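Local coordinates for protein porphyranase B (Zobellia galactanivorans, PDB 3JUU) that cleaves the sulfated red-algal polysaccharide porphyran at the linkage between beta-D-galactose and alpha-L-galactose-6-sulfate, as a family 16 glycoside hydrolase, at residues 35-43 and 67-75. Sequence-based numbering, arbitrary orientation.
With SO4 (sulfate ion), chain E.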
loop_
_atom_site.group_PDB
_atom_site.type_symbol
_atom_site.label_atom_id
_atom_site.label_comp_id
_atom_site.label_asym_id
_atom_site.label_seq_id
_atom_site.Cartn_x
_atom_site.Cartn_y
_atom_site.Cartn_z
ATOM N N ASP A 35 10.551 -2.832 -9.033
ATOM C CA ASP A 35 10.365 -4.128 -9.734
ATOM C C ASP A 35 9.312 -3.953 -10.799
ATOM O O ASP A 35 8.233 -3.355 -10.561
ATOM C CB ASP A 35 9.945 -5.231 -8.737
ATOM C CG ASP A 35 10.420 -6.648 -9.171
ATOM O OD1 ASP A 35 10.489 -6.866 -10.386
ATOM O OD2 ASP A 35 10.648 -7.497 -8.273
ATOM N N GLU A 36 9.629 -4.444 -12.012
ATOM C CA GLU A 36 8.668 -4.470 -13.125
ATOM C C GLU A 36 7.901 -5.801 -13.089
ATOM O O GLU A 36 6.892 -5.924 -13.772
ATOM C CB GLU A 36 9.417 -4.347 -14.479
ATOM C CG GLU A 36 10.124 -3.024 -14.674
ATOM C CD GLU A 36 9.140 -1.850 -14.624
ATOM O OE1 GLU A 36 8.126 -1.871 -15.346
ATOM O OE2 GLU A 36 9.396 -0.890 -13.867
ATOM N N PHE A 37 8.355 -6.734 -12.255
ATOM C CA PHE A 37 7.614 -8.030 -12.047
ATOM C C PHE A 37 7.544 -8.869 -13.321
ATOM O O PHE A 37 6.511 -9.524 -13.585
ATOM C CB PHE A 37 6.190 -7.814 -11.493
ATOM C CG PHE A 37 6.206 -7.100 -10.193
ATOM C CD1 PHE A 37 6.806 -7.679 -9.080
ATOM C CD2 PHE A 37 5.601 -5.831 -10.084
ATOM C CE1 PHE A 37 6.847 -7.000 -7.848
ATOM C CE2 PHE A 37 5.662 -5.162 -8.832
ATOM C CZ PHE A 37 6.258 -5.754 -7.732
ATOM N N GLU A 38 8.681 -8.888 -14.037
ATOM C CA GLU A 38 8.815 -9.716 -15.254
ATOM C C GLU A 38 9.180 -11.103 -14.759
ATOM O O GLU A 38 9.715 -11.243 -13.665
ATOM C CB GLU A 38 9.926 -9.132 -16.167
ATOM C CG GLU A 38 9.483 -7.915 -16.969
ATOM C CD GLU A 38 8.363 -8.196 -17.960
ATOM O OE1 GLU A 38 7.790 -7.219 -18.460
ATOM O OE2 GLU A 38 8.022 -9.362 -18.271
ATOM N N GLY A 39 8.916 -12.127 -15.544
ATOM C CA GLY A 39 9.313 -13.461 -15.100
ATOM C C GLY A 39 8.147 -14.267 -14.540
ATOM O O GLY A 39 6.955 -13.884 -14.699
ATOM N N LYS A 40 8.494 -15.393 -13.922
ATOM C CA LYS A 40 7.472 -16.352 -13.478
ATOM C C LYS A 40 7.291 -16.386 -11.994
ATOM O O LYS A 40 6.269 -16.883 -11.524
ATOM C CB LYS A 40 7.826 -17.769 -14.006
ATOM C CG LYS A 40 7.922 -17.817 -15.578
ATOM C CD LYS A 40 8.482 -19.135 -16.161
ATOM C CE LYS A 40 9.995 -19.378 -15.873
ATOM N NZ LYS A 40 10.935 -18.298 -16.413
ATOM N N LYS A 41 8.267 -15.928 -11.229
ATOM C CA LYS A 41 8.217 -16.044 -9.750
ATOM C C LYS A 41 8.721 -14.733 -9.105
ATOM O O LYS A 41 9.741 -14.184 -9.512
ATOM C CB LYS A 41 9.128 -17.170 -9.296
ATOM C CG LYS A 41 8.627 -18.585 -9.781
ATOM C CD LYS A 41 7.643 -19.221 -8.798
ATOM C CE LYS A 41 7.270 -20.674 -9.224
ATOM N NZ LYS A 41 6.051 -20.726 -10.137
ATOM N N ILE A 42 7.996 -14.248 -8.103
ATOM C CA ILE A 42 8.409 -13.016 -7.442
ATOM C C ILE A 42 9.799 -13.193 -6.851
ATOM O O ILE A 42 10.153 -14.256 -6.330
ATOM C CB ILE A 42 7.359 -12.526 -6.358
ATOM C CG1 ILE A 42 7.722 -11.119 -5.842
ATOM C CG2 ILE A 42 7.170 -13.562 -5.195
ATOM C CD1 ILE A 42 6.568 -10.481 -4.971
ATOM N N ASP A 43 10.591 -12.130 -6.901
ATOM C CA ASP A 43 11.948 -12.156 -6.377
ATOM C C ASP A 43 11.916 -12.034 -4.871
ATOM O O ASP A 43 11.649 -10.949 -4.329
ATOM C CB ASP A 43 12.705 -10.959 -7.036
ATOM C CG ASP A 43 14.098 -10.762 -6.510
ATOM O OD1 ASP A 43 14.580 -11.551 -5.692
ATOM O OD2 ASP A 43 14.733 -9.790 -6.959
ATOM N N ILE A 67 0.240 -14.994 -4.031
ATOM C CA ILE A 67 1.127 -14.078 -4.772
ATOM C C ILE A 67 1.554 -14.805 -6.093
ATOM O O ILE A 67 2.030 -15.969 -6.042
ATOM C CB ILE A 67 2.420 -13.727 -3.985
ATOM C CG1 ILE A 67 2.199 -13.167 -2.534
ATOM C CG2 ILE A 67 3.307 -12.761 -4.826
ATOM C CD1 ILE A 67 1.062 -12.197 -2.409
ATOM N N SER A 68 1.359 -14.192 -7.245
ATOM C CA SER A 68 1.860 -14.782 -8.505
ATOM C C SER A 68 2.354 -13.630 -9.388
ATOM O O SER A 68 1.985 -12.423 -9.156
ATOM C CB SER A 68 0.789 -15.587 -9.272
ATOM O OG SER A 68 -0.351 -14.818 -9.574
ATOM N N LEU A 69 3.129 -13.999 -10.421
ATOM C CA LEU A 69 3.504 -13.061 -11.484
ATOM C C LEU A 69 2.937 -13.556 -12.780
ATOM O O LEU A 69 2.884 -14.775 -13.001
ATOM C CB LEU A 69 5.026 -13.010 -11.651
ATOM C CG LEU A 69 5.847 -11.967 -10.909
ATOM C CD1 LEU A 69 5.383 -11.438 -9.509
ATOM C CD2 LEU A 69 7.350 -12.118 -10.999
ATOM N N ASN A 70 2.478 -12.640 -13.618
ATOM C CA ASN A 70 2.124 -13.021 -14.955
ATOM C C ASN A 70 2.216 -11.787 -15.824
ATOM O O ASN A 70 1.838 -10.708 -15.388
ATOM C CB ASN A 70 0.707 -13.591 -15.034
ATOM C CG ASN A 70 0.486 -14.360 -16.337
ATOM O OD1 ASN A 70 1.469 -14.831 -16.983
ATOM N ND2 ASN A 70 -0.756 -14.493 -16.722
ATOM N N ASN A 71 2.717 -11.943 -17.043
ATOM C CA ASN A 71 2.756 -10.839 -18.004
ATOM C C ASN A 71 3.346 -9.515 -17.493
ATOM O O ASN A 71 2.836 -8.447 -17.830
ATOM C CB ASN A 71 1.362 -10.640 -18.561
ATOM C CG ASN A 71 0.903 -11.856 -19.307
ATOM O OD1 ASN A 71 1.758 -12.563 -19.886
ATOM N ND2 ASN A 71 -0.393 -12.130 -19.284
ATOM N N GLY A 72 4.452 -9.614 -16.775
ATOM C CA GLY A 72 5.129 -8.403 -16.252
ATOM C C GLY A 72 4.247 -7.680 -15.201
ATOM O O GLY A 72 4.240 -6.464 -15.141
ATOM N N SER A 73 3.488 -8.433 -14.420
ATOM C CA SER A 73 2.714 -7.801 -13.331
ATOM C C SER A 73 2.733 -8.699 -12.095
ATOM O O SER A 73 2.892 -9.980 -12.183
ATOM C CB SER A 73 1.272 -7.536 -13.797
ATOM O OG SER A 73 0.555 -8.782 -13.843
ATOM N N LEU A 74 2.569 -8.064 -10.937
ATOM C CA LEU A 74 2.370 -8.771 -9.676
ATOM C C LEU A 74 0.872 -8.973 -9.465
ATOM O O LEU A 74 0.105 -8.008 -9.700
ATOM C CB LEU A 74 2.899 -7.890 -8.556
ATOM C CG LEU A 74 2.534 -8.321 -7.144
ATOM C CD1 LEU A 74 3.125 -9.650 -6.713
ATOM C CD2 LEU A 74 3.034 -7.176 -6.149
ATOM N N GLN A 75 0.438 -10.168 -9.024
ATOM C CA GLN A 75 -0.977 -10.481 -8.863
ATOM C C GLN A 75 -1.110 -10.926 -7.422
ATOM O O GLN A 75 -0.354 -11.816 -6.965
ATOM C CB GLN A 75 -1.417 -11.613 -9.810
ATOM C CG GLN A 75 -1.188 -11.173 -11.294
ATOM C CD GLN A 75 -1.621 -12.223 -12.235
ATOM O OE1 GLN A 75 -1.335 -13.427 -12.030
ATOM N NE2 GLN A 75 -2.406 -11.836 -13.204
HETATM S S SO4 E . 11.805 -16.113 -13.314
HETATM O O1 SO4 E . 11.377 -16.015 -14.734
HETATM O O2 SO4 E . 12.260 -17.468 -13.027
HETATM O O3 SO4 E . 12.844 -15.123 -12.989
HETATM O O4 SO4 E . 10.670 -15.889 -12.418
HETATM O O HOH W 1 5.458 -11.615 -15.015
HETATM O O HOH W 2 4.242 -16.695 -10.189
#
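F37 lays one ring face flat on L74, whose CB sits 3.7 Å from the ring centroid and only 9° off the normal, a CH-pi contact. On the opposite face D35 CB leans in near the rim, while D35 OD1 accepts the backbone N-H of F37 in an Asx turn, which probably helps hold the backbone that carries the ring. L69 is the residue most covered by the loop: its CD2 lies 3.5 Å from K41 O and its CD1 3.9 Å from I42 CB, its side chain running about at right angles to that of F37. With CG1 anti to the backbone N (chi1 -171°), I42 brings CD1 against L74 CD1, and its CG2 meets I67 CG2. Replacing F37 by alanine is likely to leave L74 CB without its aromatic cover and to open a gap beside L69.

No direct hydrogen bond links 35-43 to 67-75. The well-defined polar link is a water that donates to F37 O and G39 O and accepts from G72 N (2.8 Å), beside a CA-H...O contact from G72 CA to F37 O (3.2 Å). A sulfate, probably from the crystallisation liquor, takes the N-H groups of K40 and K41 and K40 NZ. M240 of strand 237-242 also touches F37 and L74. The loop after strand 26-29 packs over the antiparallel beta-hairpin 67-75, at the margin of the GH16 jelly-roll beta-sandwich.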